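AGR_L_2016p (Agrobacterium tumefaciens, PDB 2GVH) probably hydrolyses acyl-coenzyme A thioesters, releasing free coenzyme A and the carboxylic acid, as a protein of two HotDog thioesterase domains. Local coordinates at residues T29-I34 with A59-T64; A53-V58 with V109-E114; G88-F93 with A189-A194. One frame throughout, in Å; residues are numbered along the deposited sequence.

Contact 1. Residues T29-I34 with A59-T64; sequences TRLIDI and AFIAAT
Thr29 meets the helix with both branches of its side chain. Chi1 of -57° sets OG1 beside the backbone N and leaves CG2 anti to it, 3.8 Å from CG2 of Ile61; the two side chains cross at about a right angle, methyl against methyl. The hydroxyl branch is turned to the next helix residue instead: OG1 rests 3.9 Å from CA of Ala62, with the methyl of Ala62 scarcely farther off. Two residues along the strand, Leu31 brings CD1 within 4.2 Å of CD1 of Ile61, whose longer branch thus reaches along the strand while its CG2 stays with Thr29. No hydrogen bond joins the segments, and all four touching residues are buried.

On the helix, Thr64 OG1 donates to Phe60 O (2.8 Å) from above the carbonyl plane and also stands over the centre of one face of the Phe60 ring. Phe60 meets Phe178 of the second subunit edge-to-face. Strand 29-34 and helix 59-64 run nearly antiparallel, at 152°, with axes 8.5 Å apart. Through Arg30 and Val163 the strand also pairs with strand 160-165 of the second domain. A sheet packed against a long central helix is characteristic of the HotDog fold.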
ATOM      1  N   THR B  29     -14.873  13.383  14.083  1.00 66.87           N
ATOM      2  CA  THR B  29     -13.970  13.166  12.960  1.00 66.58           C
ATOM      3  C   THR B  29     -14.461  11.996  12.118  1.00 67.00           C
ATOM      4  O   THR B  29     -14.745  10.915  12.637  1.00 67.22           O
ATOM      5  CB  THR B  29     -12.568  12.844  13.459  1.00 66.26           C
ATOM      6  OG1 THR B  29     -12.106  13.895  14.301  1.00 74.02           O
ATOM      7  CG2 THR B  29     -11.610  12.678  12.301  1.00 66.30           C
ATOM      8  N   ARG B  30     -14.535  12.195  10.815  1.00 66.73           N
ATOM      9  CA  ARG B  30     -15.037  11.156   9.932  1.00 66.69           C
ATOM     10  C   ARG B  30     -13.993  10.729   8.930  1.00 66.55           C
ATOM     11  O   ARG B  30     -13.301  11.568   8.393  1.00 66.44           O
ATOM     12  CB  ARG B  30     -16.319  11.628   9.246  1.00 65.67           C
ATOM     13  CG  ARG B  30     -17.139  12.490  10.216  1.00 69.46           C
ATOM     14  CD  ARG B  30     -18.273  13.262   9.554  1.00 75.57           C
ATOM     15  NE  ARG B  30     -19.519  12.568   9.828  1.00 73.28           N
ATOM     16  CZ  ARG B  30     -20.317  12.870  10.833  1.00 72.14           C
ATOM     17  NH1 ARG B  30     -20.010  13.879  11.636  1.00 80.56           N
ATOM     18  NH2 ARG B  30     -21.418  12.175  11.033  1.00 76.23           N
ATOM     19  N   LEU B  31     -13.885   9.426   8.701  1.00 65.66           N
ATOM     20  CA  LEU B  31     -12.952   8.835   7.737  1.00 64.68           C
ATOM     21  C   LEU B  31     -13.748   7.858   6.878  1.00 66.85           C
ATOM     22  O   LEU B  31     -14.454   7.016   7.407  1.00 69.17           O
ATOM     23  CB  LEU B  31     -11.884   8.043   8.478  1.00 62.51           C
ATOM     24  CG  LEU B  31     -10.679   7.453   7.754  1.00 62.81           C
ATOM     25  CD1 LEU B  31      -9.497   7.446   8.713  1.00 56.83           C
ATOM     26  CD2 LEU B  31     -10.926   6.032   7.194  1.00 56.29           C
ATOM     27  N   ILE B  32     -13.615   7.940   5.567  1.00 67.37           N
ATOM     28  CA  ILE B  32     -14.506   7.241   4.694  1.00 69.81           C
ATOM     29  C   ILE B  32     -13.727   6.383   3.727  1.00 71.43           C
ATOM     30  O   ILE B  32     -12.792   6.859   3.102  1.00 74.75           O
ATOM     31  CB  ILE B  32     -15.457   8.206   3.940  1.00 68.74           C
ATOM     32  CG1 ILE B  32     -16.503   8.720   4.911  1.00 70.33           C
ATOM     33  CG2 ILE B  32     -16.190   7.452   2.905  1.00 73.58           C
ATOM     34  CD1 ILE B  32     -17.400   9.822   4.424  1.00 72.24           C
ATOM     35  N   ASP B  33     -14.101   5.113   3.630  1.00 70.29           N
ATOM     36  CA  ASP B  33     -13.507   4.217   2.662  1.00 68.38           C
ATOM     37  C   ASP B  33     -14.560   3.574   1.771  1.00 66.74           C
ATOM     38  O   ASP B  33     -15.640   3.256   2.209  1.00 67.18           O
ATOM     39  CB  ASP B  33     -12.719   3.140   3.369  1.00 68.75           C
ATOM     40  CG  ASP B  33     -11.747   2.411   2.426  1.00 81.58           C
ATOM     41  OD1 ASP B  33     -11.498   2.894   1.279  1.00 87.22           O
ATOM     42  OD2 ASP B  33     -11.230   1.337   2.830  1.00 87.37           O
ATOM     43  N   ILE B  34     -14.247   3.389   0.509  1.00 67.43           N
ATOM     44  CA  ILE B  34     -15.169   2.731  -0.417  1.00 68.14           C
ATOM     45  C   ILE B  34     -14.809   1.291  -0.640  1.00 67.84           C
ATOM     46  O   ILE B  34     -13.670   1.009  -0.923  1.00 71.11           O
ATOM     47  CB  ILE B  34     -15.131   3.385  -1.764  1.00 67.54           C
ATOM     48  CG1 ILE B  34     -15.518   4.830  -1.629  1.00 65.47           C
ATOM     49  CG2 ILE B  34     -16.094   2.678  -2.735  1.00 73.39           C
ATOM     50  CD1 ILE B  34     -14.672   5.665  -2.488  1.00 64.95           C
ATOM     51  N   ALA B  59      -9.920   7.029  15.473  1.00 58.54           N
ATOM     52  CA  ALA B  59      -9.835   7.258  16.891  1.00 59.15           C
ATOM     53  C   ALA B  59      -8.605   8.076  17.202  1.00 60.04           C
ATOM     54  O   ALA B  59      -8.686   9.111  17.890  1.00 61.09           O
ATOM     55  CB  ALA B  59      -9.787   5.976  17.609  1.00 60.78           C
ATOM     56  N   PHE B  60      -7.481   7.596  16.685  1.00 59.69           N
ATOM     57  CA  PHE B  60      -6.197   8.240  16.801  1.00 61.06           C
ATOM     58  C   PHE B  60      -6.252   9.722  16.401  1.00 62.84           C
ATOM     59  O   PHE B  60      -5.927  10.624  17.230  1.00 63.72           O
ATOM     60  CB  PHE B  60      -5.151   7.472  15.992  1.00 62.20           C
ATOM     61  CG  PHE B  60      -3.853   8.195  15.841  1.00 62.55           C
ATOM     62  CD1 PHE B  60      -2.904   8.161  16.845  1.00 67.35           C
ATOM     63  CD2 PHE B  60      -3.575   8.913  14.694  1.00 67.65           C
ATOM     64  CE1 PHE B  60      -1.695   8.830  16.713  1.00 68.83           C
ATOM     65  CE2 PHE B  60      -2.365   9.593  14.555  1.00 65.05           C
ATOM     66  CZ  PHE B  60      -1.424   9.540  15.559  1.00 65.40           C
ATOM     67  N   ILE B  61      -6.700   9.967  15.168  1.00 61.91           N
ATOM     68  CA  ILE B  61      -6.870  11.331  14.658  1.00 58.47           C
ATOM     69  C   ILE B  61      -7.720  12.171  15.633  1.00 60.21           C
ATOM     70  O   ILE B  61      -7.348  13.299  15.971  1.00 60.92           O
ATOM     71  CB  ILE B  61      -7.518  11.322  13.281  1.00 57.53           C
ATOM     72  CG1 ILE B  61      -6.635  10.569  12.256  1.00 59.70           C
ATOM     73  CG2 ILE B  61      -7.810  12.733  12.810  1.00 52.30           C
ATOM     74  CD1 ILE B  61      -7.317  10.358  10.892  1.00 52.58           C
ATOM     75  N   ALA B  62      -8.854  11.631  16.065  1.00 57.64           N
ATOM     76  CA  ALA B  62      -9.732  12.383  16.958  1.00 56.99           C
ATOM     77  C   ALA B  62      -8.998  12.840  18.207  1.00 57.99           C
ATOM     78  O   ALA B  62      -8.957  14.036  18.502  1.00 59.44           O
ATOM     79  CB  ALA B  62     -10.948  11.573  17.339  1.00 54.82           C
ATOM     80  N   ALA B  63      -8.413  11.878  18.906  1.00 57.99           N
ATOM     81  CA  ALA B  63      -7.555  12.092  20.048  1.00 57.83           C
ATOM     82  C   ALA B  63      -6.512  13.160  19.817  1.00 58.85           C
ATOM     83  O   ALA B  63      -6.370  14.063  20.630  1.00 60.52           O
ATOM     84  CB  ALA B  63      -6.887  10.797  20.419  1.00 57.68           C
ATOM     85  N   THR B  64      -5.772  13.052  18.713  1.00 62.34           N
ATOM     86  CA  THR B  64      -4.653  13.948  18.469  1.00 63.19           C
ATOM     87  C   THR B  64      -5.145  15.374  18.249  1.00 63.99           C
ATOM     88  O   THR B  64      -4.519  16.333  18.671  1.00 65.67           O
ATOM     89  CB  THR B  64      -3.800  13.488  17.305  1.00 64.06           C
ATOM     90  OG1 THR B  64      -3.555  12.069  17.403  1.00 66.98           O
ATOM     91  CG2 THR B  64      -2.475  14.242  17.332  1.00 63.45           C
TER

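Contact 2. Residues A53-V58 with V109-E114; sequences ALMDRV and VEMVAE
Met55, present as selenomethionine, leaves the helix with CG anti to its carbonyl carbon and is extended at the next bond, but chi3 of 79° bends the chain and returns the terminal CE to the strand. CE comes to lie 3.7 Å from the carbonyl O of Val109, a van der Waals contact of the methyl with the backbone. On the strand side Val109 places CG1 anti to its own backbone N (chi1 176°), and this methyl packs against both Met55 and Val58. It is 3.8 Å from CB of Met55, has CE of the same residue at a similar distance, and lies 4.1 Å from CG1 of Val58, one turn along the helix. The other methyl, CG2, is set against the helix backbone, 3.8 Å from the carbonyl O of Met55. Val109 is therefore held by side-chain and main-chain atoms alike, without any hydrogen bond across the contact.

Two residues further on, Met111, also a selenomethionine, offers mainly its root: CB is 4.3 Å from SE of Met55, after which the extended side chain leads away from this part of the helix toward Phe47 and Phe81. Helix 53-58 and strand 109-114 approach to 8.8 Å between axes, their directions 135° apart, so contact is concentrated at the start of the strand segment.

Phe93 of the neighbouring strand 89-100 touches Met55, Val58 and Met111, while Phe129 of strand 121-133 packs on Met55 and Val109. Asp56 points away from the strand, its OD1 hydrogen-bonded to Thr73 OG1 and its OD2 weakly to Gly180 N of the second subunit. Helix 49-67 thus lies across strand 104-115, the middle strand of the antiparallel sheet, with strands 89-100 and 121-133 flanking it.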
ATOM      1  N   ALA B  53      -8.569  -1.753  12.012  1.00 63.39           N
ATOM      2  CA  ALA B  53      -7.510  -0.752  11.851  1.00 62.98           C
ATOM      3  C   ALA B  53      -8.029   0.677  11.585  1.00 63.07           C
ATOM      4  O   ALA B  53      -7.536   1.641  12.150  1.00 66.22           O
ATOM      5  CB  ALA B  53      -6.540  -1.213  10.737  1.00 60.08           C
ATOM      6  N   LEU B  54      -9.059   0.798  10.751  1.00 63.06           N
ATOM      7  CA  LEU B  54      -9.608   2.088  10.371  1.00 62.30           C
ATOM      8  C   LEU B  54     -10.343   2.689  11.512  1.00 63.91           C
ATOM      9  O   LEU B  54     -10.257   3.906  11.720  1.00 66.00           O
ATOM     10  CB  LEU B  54     -10.524   2.006   9.153  1.00 61.58           C
ATOM     11  CG  LEU B  54      -9.870   1.783   7.800  1.00 63.21           C
ATOM     12  CD1 LEU B  54     -10.781   2.114   6.630  1.00 59.17           C
ATOM     13  CD2 LEU B  54      -8.681   2.615   7.687  1.00 67.69           C
HETATM   14  N   MSE B  55     -11.044   1.864  12.273  1.00 64.24           N
HETATM   15  CA  MSE B  55     -11.654   2.359  13.500  1.00 63.89           C
HETATM   16  C   MSE B  55     -10.590   2.943  14.434  1.00 62.54           C
HETATM   17  O   MSE B  55     -10.784   3.995  15.028  1.00 62.38           O
HETATM   18  CB  MSE B  55     -12.424   1.263  14.193  1.00 64.82           C
HETATM   19  CG  MSE B  55     -13.609   0.747  13.395  1.00 70.97           C
HETATM   20 SE   MSE B  55     -14.584  -0.736  14.295  1.00 77.84          SE
HETATM   21  CE  MSE B  55     -15.578   0.335  15.523  1.00 71.70           C
ATOM     22  N   ASP B  56      -9.446   2.277  14.555  1.00 60.74           N
ATOM     23  CA  ASP B  56      -8.430   2.814  15.415  1.00 61.06           C
ATOM     24  C   ASP B  56      -7.838   4.066  14.793  1.00 61.36           C
ATOM     25  O   ASP B  56      -7.610   5.051  15.496  1.00 59.57           O
ATOM     26  CB  ASP B  56      -7.409   1.744  15.767  1.00 62.56           C
ATOM     27  CG  ASP B  56      -6.135   2.306  16.363  1.00 71.51           C
ATOM     28  OD1 ASP B  56      -6.066   2.460  17.599  1.00 76.07           O
ATOM     29  OD2 ASP B  56      -5.182   2.552  15.574  1.00 73.83           O
ATOM     30  N   ARG B  57      -7.588   4.040  13.467  1.00 62.41           N
ATOM     31  CA  ARG B  57      -7.001   5.260  12.835  1.00 62.66           C
ATOM     32  C   ARG B  57      -7.834   6.530  13.125  1.00 64.21           C
ATOM     33  O   ARG B  57      -7.295   7.568  13.531  1.00 69.07           O
ATOM     34  CB  ARG B  57      -6.766   5.082  11.352  1.00 62.43           C
ATOM     35  CG  ARG B  57      -5.652   5.995  10.767  1.00 66.02           C
ATOM     36  CD  ARG B  57      -5.634   5.975   9.223  1.00 64.58           C
ATOM     37  NE  ARG B  57      -5.391   4.634   8.766  1.00 74.64           N
ATOM     38  CZ  ARG B  57      -5.832   4.119   7.626  1.00 77.91           C
ATOM     39  NH1 ARG B  57      -6.561   4.828   6.776  1.00 67.15           N
ATOM     40  NH2 ARG B  57      -5.538   2.864   7.338  1.00 84.81           N
ATOM     41  N   VAL B  58      -9.146   6.457  12.972  1.00 61.01           N
ATOM     42  CA  VAL B  58      -9.932   7.668  13.137  1.00 58.69           C
ATOM     43  C   VAL B  58     -10.045   8.032  14.620  1.00 59.71           C
ATOM     44  O   VAL B  58     -10.225   9.200  14.986  1.00 60.84           O
ATOM     45  CB  VAL B  58     -11.300   7.542  12.455  1.00 59.31           C
ATOM     46  CG1 VAL B  58     -12.025   6.245  12.894  1.00 55.31           C
ATOM     47  CG2 VAL B  58     -12.136   8.781  12.675  1.00 58.36           C
ATOM     48  N   VAL B 109     -16.221   5.113  18.587  1.00 64.25           N
ATOM     49  CA  VAL B 109     -16.112   5.007  17.145  1.00 64.95           C
ATOM     50  C   VAL B 109     -17.255   4.195  16.569  1.00 66.44           C
ATOM     51  O   VAL B 109     -17.529   3.082  17.024  1.00 67.56           O
ATOM     52  CB  VAL B 109     -14.781   4.361  16.748  1.00 66.33           C
ATOM     53  CG1 VAL B 109     -14.686   4.137  15.225  1.00 67.06           C
ATOM     54  CG2 VAL B 109     -13.658   5.219  17.229  1.00 63.51           C
ATOM     55  N   GLU B 110     -17.908   4.743  15.556  1.00 67.00           N
ATOM     56  CA  GLU B 110     -18.977   4.048  14.881  1.00 69.02           C
ATOM     57  C   GLU B 110     -18.552   3.753  13.475  1.00 71.05           C
ATOM     58  O   GLU B 110     -17.985   4.607  12.803  1.00 72.65           O
ATOM     59  CB  GLU B 110     -20.254   4.891  14.860  1.00 70.23           C
ATOM     60  CG  GLU B 110     -21.237   4.605  15.974  1.00 70.03           C
HETATM   61  N   MSE B 111     -18.821   2.530  13.038  1.00 70.85           N
HETATM   62  CA  MSE B 111     -18.540   2.093  11.676  1.00 67.95           C
HETATM   63  C   MSE B 111     -19.849   1.758  10.925  1.00 67.70           C
HETATM   64  O   MSE B 111     -20.513   0.718  11.152  1.00 68.02           O
HETATM   65  CB  MSE B 111     -17.603   0.890  11.672  1.00 67.64           C
HETATM   66  CG  MSE B 111     -17.520   0.185  10.311  1.00 69.63           C
HETATM   67 SE   MSE B 111     -16.379  -1.436  10.330  1.00 85.07          SE
HETATM   68  CE  MSE B 111     -16.681  -2.065   8.571  1.00 80.48           C
ATOM     69  N   VAL B 112     -20.223   2.637  10.012  1.00 64.63           N
ATOM     70  CA  VAL B 112     -21.449   2.434   9.303  1.00 63.91           C
ATOM     71  C   VAL B 112     -21.245   2.166   7.806  1.00 64.42           C
ATOM     72  O   VAL B 112     -20.641   2.937   7.091  1.00 64.55           O
ATOM     73  CB  VAL B 112     -22.348   3.642   9.465  1.00 64.64           C
ATOM     74  CG1 VAL B 112     -23.589   3.458   8.602  1.00 58.49           C
ATOM     75  CG2 VAL B 112     -22.708   3.842  10.961  1.00 60.43           C
ATOM     76  N   ALA B 113     -21.790   1.074   7.330  1.00 64.17           N
ATOM     77  CA  ALA B 113     -21.680   0.767   5.936  1.00 64.06           C
ATOM     78  C   ALA B 113     -23.015   1.007   5.280  1.00 65.06           C
ATOM     79  O   ALA B 113     -24.033   0.532   5.776  1.00 67.84           O
ATOM     80  CB  ALA B 113     -21.244  -0.674   5.766  1.00 61.53           C
ATOM     81  N   GLU B 114     -23.021   1.751   4.176  1.00 65.48           N
ATOM     82  CA  GLU B 114     -24.228   1.973   3.387  1.00 65.87           C
ATOM     83  C   GLU B 114     -24.012   1.455   1.975  1.00 65.89           C
ATOM     84  O   GLU B 114     -22.963   1.723   1.407  1.00 68.85           O
ATOM     85  CB  GLU B 114     -24.550   3.459   3.350  1.00 66.02           C
ATOM     86  CG  GLU B 114     -25.176   3.966   4.613  1.00 72.80           C
ATOM     87  CD  GLU B 114     -25.382   5.480   4.645  1.00 76.37           C
ATOM     88  OE1 GLU B 114     -25.644   6.105   3.582  1.00 78.45           O
ATOM     89  OE2 GLU B 114     -25.290   6.046   5.761  1.00 86.08           O
TER

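Contact 3. Residues G88-F93 with A189-A194; sequences GHIVEF and AAFVAA
This is a small, buried, apolar contact between the two halves of the chain, joining a strand of the first sheet to the helix of the second. Ile90 supplies the whole strand side. Its CG1 approaches the ring of Phe191 at the edge, near the ring plane, with CE1 the nearest atom at 4.5 Å; no ring face is used here. The end of the same branch, CD1, lies 4.1 Å from the carbonyl O of Val192, against the helix backbone. With chi1 of -63° CG1 lies beside the backbone N and CG2 is anti to it, meeting CG2 of Val192 at 4.3 Å. Ile90 therefore forks across two successive helix residues, one methyl going to the valine side chain and the longer arm touching the Val192 carbonyl with CD1 and the Phe191 ring edge with CG1.

The chain holds two HotDog domains, each with a five-stranded antiparallel sheet and a long helix, and the contact spans the pair. Ile90 lies on the opposite side of strand 89-100 from Val91 and Phe93, the latter packing on helix 49-67 of its own domain. Ile32 of strand 29-35 adds to the interface by touching both Ile90 and Val192, and Val192 in turn rests on Val160 and Met162 of strand 160-165. Close by, Glu92 forms salt bridges through OE2 with Arg30 NE and through OE1 with Arg196 NH2, the latter arginine coming from helix 179-198.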
ATOM      1  N   GLY B  88     -21.447  -3.630  -2.771  1.00 75.48           N
ATOM      2  CA  GLY B  88     -20.503  -2.522  -2.575  1.00 71.11           C
ATOM      3  C   GLY B  88     -20.988  -1.533  -1.542  1.00 69.22           C
ATOM      4  O   GLY B  88     -22.200  -1.330  -1.425  1.00 69.78           O
ATOM      5  N   HIS B  89     -20.061  -0.891  -0.817  1.00 66.13           N
ATOM      6  CA  HIS B  89     -20.428   0.005   0.281  1.00 63.91           C
ATOM      7  C   HIS B  89     -19.580   1.298   0.395  1.00 64.04           C
ATOM      8  O   HIS B  89     -18.364   1.296   0.250  1.00 65.96           O
ATOM      9  CB  HIS B  89     -20.317  -0.749   1.623  1.00 63.24           C
ATOM     10  CG  HIS B  89     -21.300  -1.865   1.784  1.00 64.08           C
ATOM     11  ND1 HIS B  89     -21.074  -3.138   1.298  1.00 70.08           N
ATOM     12  CD2 HIS B  89     -22.522  -1.894   2.369  1.00 62.93           C
ATOM     13  CE1 HIS B  89     -22.114  -3.905   1.581  1.00 63.58           C
ATOM     14  NE2 HIS B  89     -23.002  -3.172   2.231  1.00 62.20           N
ATOM     15  N   ILE B  90     -20.210   2.412   0.701  1.00 61.81           N
ATOM     16  CA  ILE B  90     -19.429   3.497   1.269  1.00 62.01           C
ATOM     17  C   ILE B  90     -19.407   3.336   2.774  1.00 61.39           C
ATOM     18  O   ILE B  90     -20.465   3.269   3.399  1.00 64.08           O
ATOM     19  CB  ILE B  90     -19.966   4.882   0.973  1.00 57.16           C
ATOM     20  CG1 ILE B  90     -19.932   5.162  -0.508  1.00 61.14           C
ATOM     21  CG2 ILE B  90     -19.084   5.880   1.641  1.00 56.31           C
ATOM     22  CD1 ILE B  90     -20.753   6.390  -0.905  1.00 62.79           C
ATOM     23  N   VAL B  91     -18.213   3.294   3.354  1.00 60.27           N
ATOM     24  CA  VAL B  91     -18.074   2.973   4.782  1.00 61.10           C
ATOM     25  C   VAL B  91     -17.545   4.140   5.561  1.00 61.79           C
ATOM     26  O   VAL B  91     -16.468   4.653   5.266  1.00 65.52           O
ATOM     27  CB  VAL B  91     -17.200   1.703   4.989  1.00 58.14           C
ATOM     28  CG1 VAL B  91     -17.290   1.220   6.378  1.00 57.29           C
ATOM     29  CG2 VAL B  91     -17.756   0.623   4.122  1.00 57.38           C
ATOM     30  N   GLU B  92     -18.295   4.575   6.544  1.00 62.88           N
ATOM     31  CA  GLU B  92     -17.918   5.763   7.279  1.00 62.89           C
ATOM     32  C   GLU B  92     -17.514   5.448   8.690  1.00 61.96           C
ATOM     33  O   GLU B  92     -18.252   4.816   9.409  1.00 63.46           O
ATOM     34  CB  GLU B  92     -19.065   6.761   7.305  1.00 62.10           C
ATOM     35  CG  GLU B  92     -18.635   8.141   7.761  1.00 70.98           C
ATOM     36  CD  GLU B  92     -19.769   9.155   7.861  1.00 70.17           C
ATOM     37  OE1 GLU B  92     -20.908   8.849   7.495  1.00 80.79           O
ATOM     38  OE2 GLU B  92     -19.526  10.277   8.345  1.00 82.07           O
ATOM     39  N   PHE B  93     -16.343   5.920   9.094  1.00 62.33           N
ATOM     40  CA  PHE B  93     -15.874   5.746  10.450  1.00 60.98           C
ATOM     41  C   PHE B  93     -15.917   7.096  11.172  1.00 61.01           C
ATOM     42  O   PHE B  93     -15.253   8.050  10.767  1.00 64.80           O
ATOM     43  CB  PHE B  93     -14.466   5.181  10.436  1.00 57.88           C
ATOM     44  CG  PHE B  93     -14.347   3.873   9.694  1.00 62.31           C
ATOM     45  CD1 PHE B  93     -14.344   3.840   8.311  1.00 64.57           C
ATOM     46  CD2 PHE B  93     -14.219   2.684  10.380  1.00 62.49           C
ATOM     47  CE1 PHE B  93     -14.239   2.644   7.619  1.00 65.22           C
ATOM     48  CE2 PHE B  93     -14.114   1.488   9.711  1.00 65.47           C
ATOM     49  CZ  PHE B  93     -14.114   1.456   8.310  1.00 63.14           C
ATOM     50  N   ALA B 189     -13.437  11.950  -2.395  1.00 59.08           N
ATOM     51  CA  ALA B 189     -14.537  12.731  -1.796  1.00 60.95           C
ATOM     52  C   ALA B 189     -15.636  13.080  -2.816  1.00 61.20           C
ATOM     53  O   ALA B 189     -16.812  13.048  -2.508  1.00 62.74           O
ATOM     54  CB  ALA B 189     -14.014  13.988  -1.071  1.00 59.74           C
ATOM     55  N   ALA B 190     -15.265  13.352  -4.054  1.00 60.31           N
ATOM     56  CA  ALA B 190     -16.253  13.636  -5.092  1.00 61.49           C
ATOM     57  C   ALA B 190     -17.095  12.389  -5.406  1.00 63.39           C
ATOM     58  O   ALA B 190     -18.298  12.464  -5.640  1.00 64.53           O
ATOM     59  CB  ALA B 190     -15.569  14.096  -6.338  1.00 61.83           C
ATOM     60  N   PHE B 191     -16.458  11.229  -5.414  1.00 61.75           N
ATOM     61  CA  PHE B 191     -17.194  10.000  -5.606  1.00 60.94           C
ATOM     62  C   PHE B 191     -18.201   9.789  -4.488  1.00 63.82           C
ATOM     63  O   PHE B 191     -19.332   9.452  -4.736  1.00 64.37           O
ATOM     64  CB  PHE B 191     -16.232   8.825  -5.668  1.00 60.92           C
ATOM     65  CG  PHE B 191     -16.923   7.524  -5.717  1.00 64.98           C
ATOM     66  CD1 PHE B 191     -17.484   6.977  -4.560  1.00 60.01           C
ATOM     67  CD2 PHE B 191     -17.089   6.865  -6.912  1.00 59.25           C
ATOM     68  CE1 PHE B 191     -18.177   5.785  -4.591  1.00 59.09           C
ATOM     69  CE2 PHE B 191     -17.767   5.660  -6.947  1.00 68.50           C
ATOM     70  CZ  PHE B 191     -18.316   5.122  -5.790  1.00 68.53           C
ATOM     71  N   VAL B 192     -17.789  10.017  -3.245  1.00 66.43           N
ATOM     72  CA  VAL B 192     -18.666   9.843  -2.101  1.00 65.48           C
ATOM     73  C   VAL B 192     -19.902  10.743  -2.224  1.00 65.99           C
ATOM     74  O   VAL B 192     -21.011  10.239  -2.319  1.00 69.19           O
ATOM     75  CB  VAL B 192     -17.900  10.099  -0.771  1.00 68.38           C
ATOM     76  CG1 VAL B 192     -18.866  10.338   0.439  1.00 60.09           C
ATOM     77  CG2 VAL B 192     -16.912   8.975  -0.499  1.00 67.84           C
ATOM     78  N   ALA B 193     -19.721  12.058  -2.239  1.00 63.65           N
ATOM     79  CA  ALA B 193     -20.836  13.017  -2.408  1.00 60.20           C
ATOM     80  C   ALA B 193     -21.756  12.767  -3.601  1.00 61.88           C
ATOM     81  O   ALA B 193     -22.975  12.737  -3.431  1.00 62.69           O
ATOM     82  CB  ALA B 193     -20.313  14.448  -2.477  1.00 58.11           C
ATOM     83  N   ALA B 194     -21.199  12.613  -4.804  1.00 61.90           N
ATOM     84  CA  ALA B 194     -22.008  12.197  -5.985  1.00 62.85           C
ATOM     85  C   ALA B 194     -22.860  10.975  -5.732  1.00 62.59           C
ATOM     86  O   ALA B 194     -24.066  10.988  -5.951  1.00 63.08           O
ATOM     87  CB  ALA B 194     -21.107  11.911  -7.233  1.00 62.84           C
TER

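From the N terminus, strand 29-34 comes first, and contact 1 closes a loop of 24 residues when helix segment 59-64 returns to it. Contact 2 opens inside that loop, at helix segment 53-58, and closes at 109-114, so contacts 1 and 2 cross and tie one helix to two strands of the first sheet. Contact 3 starts at 88-93, between the ends of contact 2, and crosses it too, closing only at 189-194 in the second HotDog domain; contacts 1 and 3 follow in series. Strand 89-93, hydrogen-bonded to both strand 29-34 and strand 109-114, sends Phe93 to helix 49-67 on one face of the sheet and Ile90 to helix 179-198 on the other.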